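Local coordinates for protein putative peptidase (Clostridium acetobutylicum, PDB 3K9T) that binds one zinc ion per subunit in an aminopeptidase-like domain, is not expected to act as a peptidase, and may serve in the biosynthesis of modified polysaccharides, at residues 24-29 with 42-47; 104-109 with 151-156; 178-183 with 216-221; 258-263 with 314-319. All coordinates share one frame; numbering follows the deposited sequence.

Contact 1 of 4, residues 24-29 with 42-47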
loop_
_atom_site.group_PDB
_atom_site.type_symbol
_atom_site.label_atom_id
_atom_site.label_comp_id
_atom_site.label_asym_id
_atom_site.label_seq_id
_atom_site.Cartn_x
_atom_site.Cartn_y
_atom_site.Cartn_z
ATOM N N GLU A 24 32.307 26.361 -18.336
ATOM C CA GLU A 24 32.732 27.101 -19.521
ATOM C C GLU A 24 34.211 26.826 -19.846
ATOM O O GLU A 24 34.557 26.615 -21.002
ATOM C CB GLU A 24 32.478 28.588 -19.316
ATOM C CG GLU A 24 32.668 29.443 -20.543
ATOM C CD GLU A 24 32.294 30.882 -20.273
ATOM O OE1 GLU A 24 33.036 31.505 -19.507
ATOM O OE2 GLU A 24 31.260 31.377 -20.775
ATOM N N GLU A 25 35.072 26.844 -18.823
ATOM C CA GLU A 25 36.485 26.525 -18.997
ATOM C C GLU A 25 36.685 25.093 -19.538
ATOM O O GLU A 25 37.535 24.850 -20.395
ATOM C CB GLU A 25 37.252 26.688 -17.673
ATOM C CG GLU A 25 38.755 26.385 -17.821
ATOM C CD GLU A 25 39.609 26.781 -16.614
ATOM O OE1 GLU A 25 39.081 27.270 -15.600
ATOM O OE2 GLU A 25 40.838 26.598 -16.694
ATOM N N LEU A 26 35.910 24.147 -19.040
ATOM C CA LEU A 26 36.063 22.773 -19.489
ATOM C C LEU A 26 35.448 22.509 -20.895
ATOM O O LEU A 26 35.818 21.545 -21.593
ATOM C CB LEU A 26 35.454 21.809 -18.435
ATOM C CG LEU A 26 36.156 21.620 -17.083
ATOM C CD1 LEU A 26 35.335 20.758 -16.119
ATOM C CD2 LEU A 26 37.519 20.996 -17.270
ATOM N N PHE A 27 34.529 23.366 -21.321
ATOM C CA PHE A 27 33.667 23.051 -22.477
ATOM C C PHE A 27 34.400 22.656 -23.762
ATOM O O PHE A 27 34.082 21.626 -24.350
ATOM C CB PHE A 27 32.697 24.211 -22.718
ATOM C CG PHE A 27 31.752 23.996 -23.845
ATOM C CD1 PHE A 27 30.722 23.086 -23.731
ATOM C CD2 PHE A 27 31.912 24.688 -25.038
ATOM C CE1 PHE A 27 29.853 22.880 -24.795
ATOM C CE2 PHE A 27 31.049 24.508 -26.079
ATOM C CZ PHE A 27 30.012 23.604 -25.964
ATOM N N PRO A 28 35.404 23.445 -24.186
ATOM C CA PRO A 28 36.096 23.221 -25.445
ATOM C C PRO A 28 36.936 21.964 -25.573
ATOM O O PRO A 28 37.256 21.574 -26.697
ATOM C CB PRO A 28 37.044 24.411 -25.523
ATOM C CG PRO A 28 36.536 25.372 -24.599
ATOM C CD PRO A 28 35.991 24.594 -23.489
ATOM N N ILE A 29 37.304 21.365 -24.449
ATOM C CA ILE A 29 38.213 20.241 -24.423
ATOM C C ILE A 29 37.520 18.980 -24.926
ATOM O O ILE A 29 36.386 18.692 -24.548
ATOM C CB ILE A 29 38.761 20.025 -22.971
ATOM C CG1 ILE A 29 39.677 21.176 -22.557
ATOM C CG2 ILE A 29 39.486 18.710 -22.856
ATOM C CD1 ILE A 29 39.777 21.377 -21.047
HETATM N N MSE A 42 41.323 16.791 -15.806
HETATM C CA MSE A 42 41.836 16.537 -14.469
HETATM C C MSE A 42 42.758 17.680 -14.017
HETATM O O MSE A 42 42.807 18.012 -12.814
HETATM C CB MSE A 42 42.605 15.225 -14.428
HETATM C CG MSE A 42 41.769 14.003 -14.786
HETATM SE SE MSE A 42 40.202 13.667 -13.641
HETATM C CE MSE A 42 39.387 12.171 -14.678
ATOM N N ASP A 43 43.509 18.279 -14.941
ATOM C CA ASP A 43 44.334 19.420 -14.545
ATOM C C ASP A 43 43.473 20.565 -14.038
ATOM O O ASP A 43 43.781 21.199 -13.016
ATOM C CB ASP A 43 45.210 19.920 -15.701
ATOM C CG ASP A 43 46.266 18.925 -16.096
ATOM O OD1 ASP A 43 46.666 18.132 -15.246
ATOM O OD2 ASP A 43 46.711 18.940 -17.249
ATOM N N ILE A 44 42.394 20.838 -14.764
ATOM C CA ILE A 44 41.530 21.957 -14.423
ATOM C C ILE A 44 40.826 21.681 -13.115
ATOM O O ILE A 44 40.771 22.561 -12.262
ATOM C CB ILE A 44 40.548 22.335 -15.578
ATOM C CG1 ILE A 44 41.383 22.872 -16.772
ATOM C CG2 ILE A 44 39.504 23.341 -15.051
ATOM C CD1 ILE A 44 40.766 22.798 -18.159
ATOM N N ILE A 45 40.337 20.452 -12.941
ATOM C CA ILE A 45 39.702 20.081 -11.685
ATOM C C ILE A 45 40.663 20.306 -10.508
ATOM O O ILE A 45 40.235 20.772 -9.441
ATOM C CB ILE A 45 39.172 18.608 -11.668
ATOM C CG1 ILE A 45 38.025 18.446 -12.671
ATOM C CG2 ILE A 45 38.673 18.250 -10.231
ATOM C CD1 ILE A 45 37.724 16.971 -13.152
ATOM N N ARG A 46 41.958 20.020 -10.710
ATOM C CA ARG A 46 42.935 20.114 -9.624
ATOM C C ARG A 46 43.305 21.542 -9.323
ATOM O O ARG A 46 44.059 21.779 -8.420
ATOM C CB ARG A 46 44.172 19.239 -9.875
ATOM C CG ARG A 46 43.909 17.753 -9.465
ATOM C CD ARG A 46 45.036 16.841 -9.785
ATOM N NE ARG A 46 45.303 16.863 -11.212
ATOM C CZ ARG A 46 46.396 16.376 -11.795
ATOM N NH1 ARG A 46 47.390 15.800 -11.084
ATOM N NH2 ARG A 46 46.489 16.470 -13.111
ATOM N N LYS A 47 42.784 22.497 -10.094
ATOM C CA LYS A 47 42.858 23.895 -9.711
ATOM C C LYS A 47 41.823 24.212 -8.628
ATOM O O LYS A 47 41.902 25.244 -7.986
ATOM C CB LYS A 47 42.654 24.833 -10.892
ATOM C CG LYS A 47 43.782 24.803 -11.886
ATOM C CD LYS A 47 43.718 25.982 -12.809
ATOM C CE LYS A 47 42.697 25.811 -13.882
ATOM N NZ LYS A 47 42.628 27.032 -14.685
#
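Ile-44 meets three side chains of 24-29 at once: Glu-25, Leu-26 and Ile-29. Its CD1 comes tip to tip with CD1 of Ile-29 at 3.4 Å, while CD2 of Leu-26 slides past in the opposite direction and lies 3.7 Å from Ile-44 CB. A beta-branched residue suits this place, because its two arms part at CB. CG1, beside the backbone N (chi1 -66°), carries CD1 to Ile-29, and CG2 is left to lie 3.8 Å from Leu-26 CD2. These residues join the last part of helix 12-26 and the type I turn from Leu-26 to Ile-29 to the end of helix 36-45 in the aminopeptidase-like region. Leu-26 also packs on Leu-198 of helix 194-211, so the apolar part of the contact continues into the domain. Glu-25 has CG anti to the backbone N (chi1 -179°). Its extended chain meets Ile-44 tip to tip, Glu-25 CD lying 3.8 Å from Ile-44 CG2, and its carboxylate goes on to Lys-47. These are long chains suited to pairing at the surface: NZ of Lys-47 gives a salt-bridged hydrogen bond of 2.7 Å to the syn lone pair of Glu-25 OE2.

Contact 2 of 4, residues 104-109 with 151-156; sequences HKTMTL and DDDYEV
The edge of the four-stranded antiparallel sheet in the insert region is built here, where the outermost strand 103-108 pairs with the first part of strand 153-163. Lys-105 and Val-156 form one hydrogen-bonded pair, with Val-156 N to Lys-105 O at 2.7 Å. Met-107 and Tyr-154 form the next, with Met-107 N to Tyr-154 O at 2.9 Å. Met-107 and Val-156 make an apolar contact on their shared face. The selenomethionine crosses the valine at about a right angle: Met-107 CG lies 3.4 Å from Val-156 CG2, and the bend at chi3 (144°) brings CE to 3.7 Å from Val-156 CB. Both residues also touch Leu-112. Unbranched and flexible, the selenomethionine can fit round the compact valine. Further along, Leu-109 runs beside the Tyr-154 ring, Leu-109 CD1 3.8 Å from Tyr-154 CE2, while the tyrosine OH bonds to Cys-150 O. On the face of Thr-106 and Glu-155, Thr-108 directs CG2 to Asp-153 OD1 at 3.5 Å. At the far end of the pairing, His-104 brings the edge of its ring to Glu-155, His-104 CE1 standing 3.3 Å from Glu-155 OE2, with ring and carboxylate planes 39° apart. The other oxygen, OE1, pairs with Arg-79 on the next strand. The carboxylate might slightly favour protonation of His-104, an effect its salt bridge to Arg-79 would lessen.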
loop_
_atom_site.group_PDB
_atom_site.type_symbol
_atom_site.label_atom_id
_atom_site.label_comp_id
_atom_site.label_asym_id
_atom_site.label_seq_id
_atom_site.Cartn_x
_atom_site.Cartn_y
_atom_site.Cartn_z
ATOM N N HIS A 104 43.031 9.811 -43.977
ATOM C CA HIS A 104 43.522 10.878 -44.832
ATOM C C HIS A 104 43.224 10.461 -46.276
ATOM O O HIS A 104 43.914 9.624 -46.834
ATOM C CB HIS A 104 45.012 11.125 -44.603
ATOM C CG HIS A 104 45.537 12.313 -45.343
ATOM N ND1 HIS A 104 44.709 13.219 -45.975
ATOM C CD2 HIS A 104 46.797 12.784 -45.500
ATOM C CE1 HIS A 104 45.440 14.171 -46.525
ATOM N NE2 HIS A 104 46.709 13.934 -46.248
ATOM N N LYS A 105 42.179 11.042 -46.859
ATOM C CA LYS A 105 41.657 10.597 -48.141
ATOM C C LYS A 105 41.083 11.714 -48.990
ATOM O O LYS A 105 40.760 12.786 -48.484
ATOM C CB LYS A 105 40.514 9.618 -47.900
ATOM C CG LYS A 105 40.854 8.411 -47.035
ATOM C CD LYS A 105 39.948 7.207 -47.354
ATOM C CE LYS A 105 39.683 6.333 -46.134
ATOM N NZ LYS A 105 39.369 4.928 -46.516
ATOM N N THR A 106 40.985 11.460 -50.294
ATOM C CA THR A 106 40.143 12.278 -51.151
ATOM C C THR A 106 38.972 11.404 -51.511
ATOM O O THR A 106 39.144 10.271 -51.917
ATOM C CB THR A 106 40.811 12.792 -52.425
ATOM O OG1 THR A 106 41.578 13.954 -52.102
ATOM C CG2 THR A 106 39.740 13.205 -53.442
HETATM N N MSE A 107 37.773 11.914 -51.313
HETATM C CA MSE A 107 36.581 11.189 -51.684
HETATM C C MSE A 107 35.544 12.127 -52.283
HETATM O O MSE A 107 35.554 13.344 -52.035
HETATM C CB MSE A 107 36.010 10.378 -50.509
HETATM C CG MSE A 107 36.597 10.688 -49.167
HETATM SE SE MSE A 107 35.891 9.473 -47.827
HETATM C CE MSE A 107 37.513 9.339 -46.834
ATOM N N THR A 108 34.691 11.551 -53.123
ATOM C CA THR A 108 33.590 12.287 -53.702
ATOM C C THR A 108 32.469 12.325 -52.656
ATOM O O THR A 108 32.492 11.547 -51.693
ATOM C CB THR A 108 33.108 11.647 -55.015
ATOM O OG1 THR A 108 32.259 10.533 -54.729
ATOM C CG2 THR A 108 34.309 11.210 -55.892
ATOM N N LEU A 109 31.499 13.226 -52.839
ATOM C CA LEU A 109 30.395 13.368 -51.879
ATOM C C LEU A 109 29.711 12.030 -51.615
ATOM O O LEU A 109 29.445 11.680 -50.444
ATOM C CB LEU A 109 29.355 14.416 -52.324
ATOM C CG LEU A 109 28.263 14.794 -51.289
ATOM C CD1 LEU A 109 28.849 15.357 -50.012
ATOM C CD2 LEU A 109 27.253 15.787 -51.830
ATOM N N ASP A 151 28.374 17.972 -54.855
ATOM C CA ASP A 151 29.101 16.913 -55.522
ATOM C C ASP A 151 30.483 17.530 -55.684
ATOM O O ASP A 151 30.601 18.679 -56.117
ATOM C CB ASP A 151 28.491 16.563 -56.886
ATOM C CG ASP A 151 27.526 15.388 -56.818
ATOM O OD1 ASP A 151 26.774 15.273 -55.828
ATOM O OD2 ASP A 151 27.531 14.569 -57.766
ATOM N N ASP A 152 31.524 16.801 -55.300
ATOM C CA ASP A 152 32.856 17.390 -55.276
ATOM C C ASP A 152 33.883 16.336 -54.880
ATOM O O ASP A 152 33.517 15.191 -54.579
ATOM C CB ASP A 152 32.880 18.553 -54.251
ATOM C CG ASP A 152 34.049 19.491 -54.439
ATOM O OD1 ASP A 152 34.710 19.398 -55.472
ATOM O OD2 ASP A 152 34.327 20.323 -53.559
ATOM N N ASP A 153 35.162 16.718 -54.939
ATOM C CA ASP A 153 36.246 15.922 -54.373
ATOM C C ASP A 153 36.623 16.631 -53.094
ATOM O O ASP A 153 36.971 17.823 -53.084
ATOM C CB ASP A 153 37.463 15.785 -55.303
ATOM C CG ASP A 153 37.284 14.690 -56.348
ATOM O OD1 ASP A 153 36.980 13.525 -55.975
ATOM O OD2 ASP A 153 37.455 15.003 -57.545
ATOM N N TYR A 154 36.511 15.884 -52.006
ATOM C CA TYR A 154 36.756 16.416 -50.692
ATOM C C TYR A 154 38.000 15.781 -50.107
ATOM O O TYR A 154 38.198 14.588 -50.249
ATOM C CB TYR A 154 35.549 16.129 -49.787
ATOM C CG TYR A 154 34.300 16.922 -50.113
ATOM C CD1 TYR A 154 34.161 18.241 -49.680
ATOM C CD2 TYR A 154 33.250 16.352 -50.838
ATOM C CE1 TYR A 154 33.024 18.980 -49.967
ATOM C CE2 TYR A 154 32.094 17.081 -51.124
ATOM C CZ TYR A 154 31.986 18.404 -50.683
ATOM O OH TYR A 154 30.855 19.157 -50.959
ATOM N N GLU A 155 38.847 16.596 -49.484
ATOM C CA GLU A 155 39.940 16.098 -48.659
ATOM C C GLU A 155 39.327 15.784 -47.286
ATOM O O GLU A 155 38.657 16.634 -46.682
ATOM C CB GLU A 155 41.047 17.144 -48.503
ATOM C CG GLU A 155 42.389 16.561 -48.041
ATOM C CD GLU A 155 43.405 17.620 -47.620
ATOM O OE1 GLU A 155 43.083 18.822 -47.628
ATOM O OE2 GLU A 155 44.532 17.241 -47.250
ATOM N N VAL A 156 39.541 14.557 -46.823
ATOM C CA VAL A 156 39.001 14.078 -45.569
ATOM C C VAL A 156 40.154 13.715 -44.656
ATOM O O VAL A 156 40.905 12.780 -44.933
ATOM C CB VAL A 156 38.126 12.848 -45.792
ATOM C CG1 VAL A 156 37.531 12.351 -44.455
ATOM C CG2 VAL A 156 37.032 13.174 -46.818
#

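Contact 3 of 4, residues 178-183 with 216-221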
loop_
_atom_site.group_PDB
_atom_site.type_symbol
_atom_site.label_atom_id
_atom_site.label_comp_id
_atom_site.label_asym_id
_atom_site.label_seq_id
_atom_site.Cartn_x
_atom_site.Cartn_y
_atom_site.Cartn_z
ATOM N N LEU A 178 34.343 8.624 10.952
ATOM C CA LEU A 178 34.110 7.228 10.656
ATOM C C LEU A 178 34.578 6.834 9.282
ATOM O O LEU A 178 34.582 7.653 8.377
ATOM C CB LEU A 178 32.617 6.943 10.729
ATOM C CG LEU A 178 31.878 7.208 12.043
ATOM C CD1 LEU A 178 30.482 6.696 11.836
ATOM C CD2 LEU A 178 32.528 6.524 13.300
ATOM N N GLU A 179 34.932 5.560 9.131
ATOM C CA GLU A 179 35.292 4.972 7.847
ATOM C C GLU A 179 34.094 4.757 6.937
ATOM O O GLU A 179 34.261 4.543 5.734
ATOM C CB GLU A 179 35.941 3.598 8.031
ATOM C CG GLU A 179 37.360 3.639 8.570
ATOM C CD GLU A 179 38.042 2.255 8.648
ATOM O OE1 GLU A 179 38.031 1.505 7.631
ATOM O OE2 GLU A 179 38.616 1.953 9.733
ATOM N N GLU A 180 32.888 4.753 7.493
ATOM C CA GLU A 180 31.718 4.582 6.650
ATOM C C GLU A 180 31.724 5.725 5.675
ATOM O O GLU A 180 32.034 6.862 6.024
ATOM C CB GLU A 180 30.452 4.548 7.456
ATOM C CG GLU A 180 30.267 3.234 8.142
ATOM C CD GLU A 180 29.448 3.369 9.385
ATOM O OE1 GLU A 180 28.220 3.631 9.264
ATOM O OE2 GLU A 180 30.062 3.216 10.472
ATOM N N GLU A 181 31.378 5.405 4.447
ATOM C CA GLU A 181 31.714 6.249 3.358
ATOM C C GLU A 181 30.501 6.576 2.510
ATOM O O GLU A 181 29.642 5.714 2.274
ATOM C CB GLU A 181 32.733 5.475 2.537
ATOM C CG GLU A 181 33.489 6.259 1.559
ATOM C CD GLU A 181 34.534 5.420 0.863
ATOM O OE1 GLU A 181 35.434 4.869 1.541
ATOM O OE2 GLU A 181 34.472 5.345 -0.379
ATOM N N ILE A 182 30.430 7.828 2.076
ATOM C CA ILE A 182 29.421 8.266 1.126
ATOM C C ILE A 182 30.216 8.473 -0.194
ATOM O O ILE A 182 31.275 9.132 -0.172
ATOM C CB ILE A 182 28.741 9.576 1.575
ATOM C CG1 ILE A 182 28.155 9.443 2.994
ATOM C CG2 ILE A 182 27.755 10.072 0.522
ATOM C CD1 ILE A 182 27.076 8.381 3.216
ATOM N N LEU A 183 29.731 7.880 -1.298
ATOM C CA LEU A 183 30.384 7.910 -2.611
ATOM C C LEU A 183 29.620 8.826 -3.573
ATOM O O LEU A 183 28.409 8.690 -3.750
ATOM C CB LEU A 183 30.441 6.487 -3.194
ATOM C CG LEU A 183 31.121 6.242 -4.572
ATOM C CD1 LEU A 183 32.694 6.473 -4.597
ATOM C CD2 LEU A 183 30.745 4.860 -5.104
ATOM N N THR A 216 33.476 16.296 9.090
ATOM C CA THR A 216 32.351 15.387 8.814
ATOM C C THR A 216 32.416 14.097 9.611
ATOM O O THR A 216 33.494 13.661 9.981
ATOM C CB THR A 216 32.263 15.017 7.299
ATOM O OG1 THR A 216 33.447 14.302 6.897
ATOM C CG2 THR A 216 32.104 16.260 6.457
ATOM N N LYS A 217 31.242 13.515 9.880
ATOM C CA LYS A 217 31.110 12.224 10.584
ATOM C C LYS A 217 31.512 11.129 9.616
ATOM O O LYS A 217 32.316 10.244 9.932
ATOM C CB LYS A 217 29.652 12.003 11.056
ATOM C CG LYS A 217 29.284 10.623 11.698
ATOM C CD LYS A 217 27.762 10.593 12.100
ATOM C CE LYS A 217 27.125 9.173 12.096
ATOM N NZ LYS A 217 25.871 9.053 12.936
ATOM N N TYR A 218 30.935 11.204 8.432
ATOM C CA TYR A 218 31.245 10.251 7.398
ATOM C C TYR A 218 32.470 10.651 6.558
ATOM O O TYR A 218 32.891 11.811 6.538
ATOM C CB TYR A 218 30.050 10.039 6.480
ATOM C CG TYR A 218 28.881 9.355 7.130
ATOM C CD1 TYR A 218 28.890 7.991 7.359
ATOM C CD2 TYR A 218 27.752 10.067 7.489
ATOM C CE1 TYR A 218 27.807 7.358 7.943
ATOM C CE2 TYR A 218 26.682 9.448 8.072
ATOM C CZ TYR A 218 26.701 8.096 8.286
ATOM O OH TYR A 218 25.602 7.504 8.844
ATOM N N SER A 219 33.045 9.634 5.923
ATOM C CA SER A 219 34.099 9.796 4.959
ATOM C C SER A 219 33.396 9.956 3.635
ATOM O O SER A 219 32.291 9.453 3.466
ATOM C CB SER A 219 35.028 8.590 4.935
ATOM O OG SER A 219 35.837 8.565 6.101
ATOM N N TYR A 220 34.021 10.709 2.731
ATOM C CA TYR A 220 33.459 11.004 1.440
ATOM C C TYR A 220 34.482 10.731 0.355
ATOM O O TYR A 220 35.621 11.138 0.480
ATOM C CB TYR A 220 32.999 12.468 1.394
ATOM C CG TYR A 220 31.789 12.715 2.228
ATOM C CD1 TYR A 220 31.907 12.865 3.614
ATOM C CD2 TYR A 220 30.510 12.796 1.642
ATOM C CE1 TYR A 220 30.795 13.081 4.398
ATOM C CE2 TYR A 220 29.370 13.023 2.424
ATOM C CZ TYR A 220 29.524 13.139 3.812
ATOM O OH TYR A 220 28.437 13.357 4.622
ATOM N N ARG A 221 34.063 10.035 -0.697
ATOM C CA ARG A 221 34.915 9.756 -1.834
ATOM C C ARG A 221 34.280 10.289 -3.081
ATOM O O ARG A 221 33.099 10.071 -3.326
ATOM C CB ARG A 221 35.112 8.279 -1.996
ATOM C CG ARG A 221 36.113 7.873 -3.089
ATOM C CD ARG A 221 36.226 6.328 -3.191
ATOM N NE ARG A 221 36.549 5.753 -1.887
ATOM C CZ ARG A 221 37.761 5.779 -1.319
ATOM N NH1 ARG A 221 38.791 6.313 -1.949
ATOM N NH2 ARG A 221 37.959 5.246 -0.112
#
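Three backbone hydrogen bonds bind the segments in parallel register: Ser-219 N to Glu-180 O, Ile-182 N to Ser-219 O at 2.8 Å, and Arg-221 N to Ile-182 O. Just before the strands, Leu-178 N bonds to Lys-217 O. The small hydroxyl of Ser-219 suits its spot, OG giving a bond of 2.8 Å to the carbonyl O of Leu-178 while also bonded to Gly-176 N. Among charged groups, Arg-221 grips Glu-181 side-on, NE to OE2 at 2.6 Å and NH2 to OE1 at 3.0 Å. The two planes are 56° apart, and both nitrogens meet the carboxylate from above its plane. A bend at chi3 (-54°) turns NE toward the glutamate, and NH1 has its own salt bridge to Glu-171, so two carboxylates share this buried guanidinium. On the face of Ile-182 and Tyr-220 the contact is apolar. Ile-182 CB lies 3.6 Å from Tyr-220 CE2, and CG1 makes an off-centre CH-pi contact with that ring. Neighbouring Tyr-218 has Ile-182 CD1 over one ring face. Helix 336-355 packs against this isoleucine and both tyrosines. Strands 181-187 and 219-225, joined through helix 194-211, make the beta-alpha-beta crossover typical of the central sheet of zinc-dependent aminopeptidase-like domains.

Contact 4 of 4, residues 258-263 with 314-319; sequences GIKNYK and LMRSCY
Asn-261 and Met-315, a selenomethionine, form the hydrogen-bonded antiparallel pair where strand 260-263 meets the end of strand 311-315 in the mixed central sheet of the aminopeptidase-like domain. Met-315 N bonds to Asn-261 O at 2.8 Å. The return bond, Asn-261 N to Met-315 O, is almost straight at the hydrogen (172°), although the donor stands well above the carbonyl plane. Past this pair segment 314-319 turns out of the strand, and side chains take over. Asn-261 suits the break because its amide can replace a backbone donor: ND2 reaches Arg-316 O at 2.7 Å, again from above the carbonyl plane. Gly-258 O is satisfied by Arg-316, which grips it side-on with NE and NH2, at 3.0 Å and 3.1 Å. The bend at chi3 (86°) turns NE toward that oxygen. Gly-258 N is bonded to Asp-256, and glycine suits the spot, for Ser-317 OG lies 3.8 Å from Gly-258 CA. Lys-260 runs beside Arg-316 in the same direction, laying CG over one face of the guanidinium. Asp-341 makes salt bridges to Lys-260 NZ and Arg-316 NH1, which probably eases the nearness of Lys-260 NZ and Arg-316 NH2 (4.1 Å); Ser-342 also bonds to NH1. Lys-263 is held by Glu-299 and by Phe-293 O, and Tyr-319, beyond the sheet, lies near the zinc site. Ser-317 OG also bonds to Asp-256, and one water donates hydrogen bonds of 2.8 Å to Ile-259 O and to Ser-317 OG.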
loop_
_atom_site.group_PDB
_atom_site.type_symbol
_atom_site.label_atom_id
_atom_site.label_comp_id
_atom_site.label_asym_id
_atom_site.label_seq_id
_atom_site.Cartn_x
_atom_site.Cartn_y
_atom_site.Cartn_z
ATOM N N GLY A 258 15.207 22.896 -15.819
ATOM C CA GLY A 258 14.093 22.032 -15.410
ATOM C C GLY A 258 14.017 21.620 -13.955
ATOM O O GLY A 258 14.863 21.979 -13.150
ATOM N N ILE A 259 13.009 20.822 -13.623
ATOM C CA ILE A 259 12.816 20.379 -12.254
ATOM C C ILE A 259 13.850 19.266 -11.900
ATOM O O ILE A 259 14.449 18.663 -12.790
ATOM C CB ILE A 259 11.340 19.897 -11.992
ATOM C CG1 ILE A 259 10.994 18.666 -12.818
ATOM C CG2 ILE A 259 10.291 21.032 -12.251
ATOM C CD1 ILE A 259 9.864 17.770 -12.183
ATOM N N LYS A 260 14.046 19.022 -10.600
ATOM C CA LYS A 260 14.919 17.937 -10.117
ATOM C C LYS A 260 14.261 16.575 -10.300
ATOM O O LYS A 260 13.040 16.431 -10.219
ATOM C CB LYS A 260 15.291 18.142 -8.639
ATOM C CG LYS A 260 16.193 19.398 -8.362
ATOM C CD LYS A 260 16.432 19.621 -6.881
ATOM C CE LYS A 260 15.219 20.210 -6.195
ATOM N NZ LYS A 260 14.924 21.566 -6.686
ATOM N N ASN A 261 15.093 15.593 -10.605
ATOM C CA ASN A 261 14.700 14.221 -10.769
ATOM C C ASN A 261 15.605 13.315 -9.948
ATOM O O ASN A 261 16.815 13.378 -10.067
ATOM C CB ASN A 261 14.845 13.813 -12.231
ATOM C CG ASN A 261 13.703 14.296 -13.103
ATOM O OD1 ASN A 261 12.696 13.629 -13.201
ATOM N ND2 ASN A 261 13.873 15.442 -13.762
ATOM N N TYR A 262 15.012 12.447 -9.138
ATOM C CA TYR A 262 15.771 11.449 -8.380
ATOM C C TYR A 262 15.494 10.035 -8.833
ATOM O O TYR A 262 14.357 9.577 -8.796
ATOM C CB TYR A 262 15.459 11.520 -6.889
ATOM C CG TYR A 262 16.239 10.486 -6.106
ATOM C CD1 TYR A 262 17.633 10.504 -6.083
ATOM C CD2 TYR A 262 15.595 9.504 -5.385
ATOM C CE1 TYR A 262 18.373 9.562 -5.349
ATOM C CE2 TYR A 262 16.325 8.547 -4.642
ATOM C CZ TYR A 262 17.706 8.584 -4.627
ATOM O OH TYR A 262 18.403 7.630 -3.900
ATOM N N LYS A 263 16.543 9.340 -9.250
ATOM C CA LYS A 263 16.460 7.910 -9.546
ATOM C C LYS A 263 16.881 7.165 -8.286
ATOM O O LYS A 263 17.970 7.364 -7.749
ATOM C CB LYS A 263 17.351 7.529 -10.730
ATOM C CG LYS A 263 17.434 6.042 -11.051
ATOM C CD LYS A 263 18.287 5.827 -12.309
ATOM C CE LYS A 263 18.503 4.350 -12.647
ATOM N NZ LYS A 263 19.186 4.186 -13.968
ATOM N N LEU A 314 20.820 11.913 -8.539
ATOM C CA LEU A 314 20.056 13.138 -8.347
ATOM C C LEU A 314 20.447 14.094 -9.476
ATOM O O LEU A 314 21.607 14.537 -9.582
ATOM C CB LEU A 314 20.294 13.721 -6.951
ATOM C CG LEU A 314 19.609 15.061 -6.695
ATOM C CD1 LEU A 314 18.100 14.964 -6.899
ATOM C CD2 LEU A 314 19.934 15.552 -5.311
HETATM N N MSE A 315 19.454 14.387 -10.311
HETATM C CA MSE A 315 19.634 15.070 -11.562
HETATM C C MSE A 315 18.680 16.229 -11.658
HETATM O O MSE A 315 17.896 16.445 -10.757
HETATM C CB MSE A 315 19.277 14.089 -12.681
HETATM C CG MSE A 315 20.206 12.892 -12.762
HETATM SE SE MSE A 315 19.738 11.601 -14.093
HETATM C CE MSE A 315 18.321 10.907 -13.016
ATOM N N ARG A 316 18.778 16.985 -12.742
ATOM C CA ARG A 316 17.705 17.899 -13.125
ATOM C C ARG A 316 17.004 17.185 -14.286
ATOM O O ARG A 316 16.449 16.124 -14.056
ATOM C CB ARG A 316 18.194 19.323 -13.452
ATOM C CG ARG A 316 18.833 20.035 -12.271
ATOM C CD ARG A 316 18.884 21.556 -12.422
ATOM N NE ARG A 316 17.624 22.090 -11.958
ATOM C CZ ARG A 316 17.305 22.317 -10.693
ATOM N NH1 ARG A 316 18.186 22.137 -9.715
ATOM N NH2 ARG A 316 16.076 22.733 -10.406
ATOM N N SER A 317 17.041 17.718 -15.509
ATOM C CA SER A 317 16.418 17.036 -16.632
ATOM C C SER A 317 17.324 15.867 -16.966
ATOM O O SER A 317 18.449 15.997 -17.438
ATOM C CB SER A 317 16.176 17.944 -17.849
ATOM O OG SER A 317 15.371 19.072 -17.478
ATOM N N CYS A 318 16.802 14.701 -16.666
ATOM C CA CYS A 318 17.485 13.469 -16.887
ATOM C C CYS A 318 17.892 13.235 -18.370
ATOM O O CYS A 318 17.229 13.707 -19.282
ATOM C CB CYS A 318 16.557 12.361 -16.355
ATOM S SG CYS A 318 17.222 10.749 -16.630
ATOM N N TYR A 319 19.016 12.536 -18.582
ATOM C CA TYR A 319 19.474 12.111 -19.921
ATOM C C TYR A 319 18.285 11.536 -20.722
ATOM O O TYR A 319 17.480 10.773 -20.198
ATOM C CB TYR A 319 20.657 11.110 -19.848
ATOM C CG TYR A 319 20.576 10.129 -18.712
ATOM C CD1 TYR A 319 19.669 9.077 -18.729
ATOM C CD2 TYR A 319 21.401 10.255 -17.598
ATOM C CE1 TYR A 319 19.580 8.181 -17.653
ATOM C CE2 TYR A 319 21.334 9.343 -16.530
ATOM C CZ TYR A 319 20.427 8.329 -16.556
ATOM O OH TYR A 319 20.350 7.451 -15.480
HETATM O O HOH W 1 13.700 18.158 -15.430
#

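The four contacts follow one another along the chain and none touches another. Contacts 3 and 4 belong to the same mixed sheet, their centres 25 Å apart and nearest atoms about 10 Å. Contact 1 joins two helix ends of the same domain; helix 194-211, on which its Leu-26 packs, is the crossover helix between the strands of contact 3. Contacts 4 and 1 both approach the zinc site formed by His-190, Asp-196 and His-325: the Tyr-319 side chain is about 6 Å from the ion, that of Leu-26 about 10 Å from that of His-190. Contact 2, in the insert, is remote, its centre 56 Å from that of contact 3.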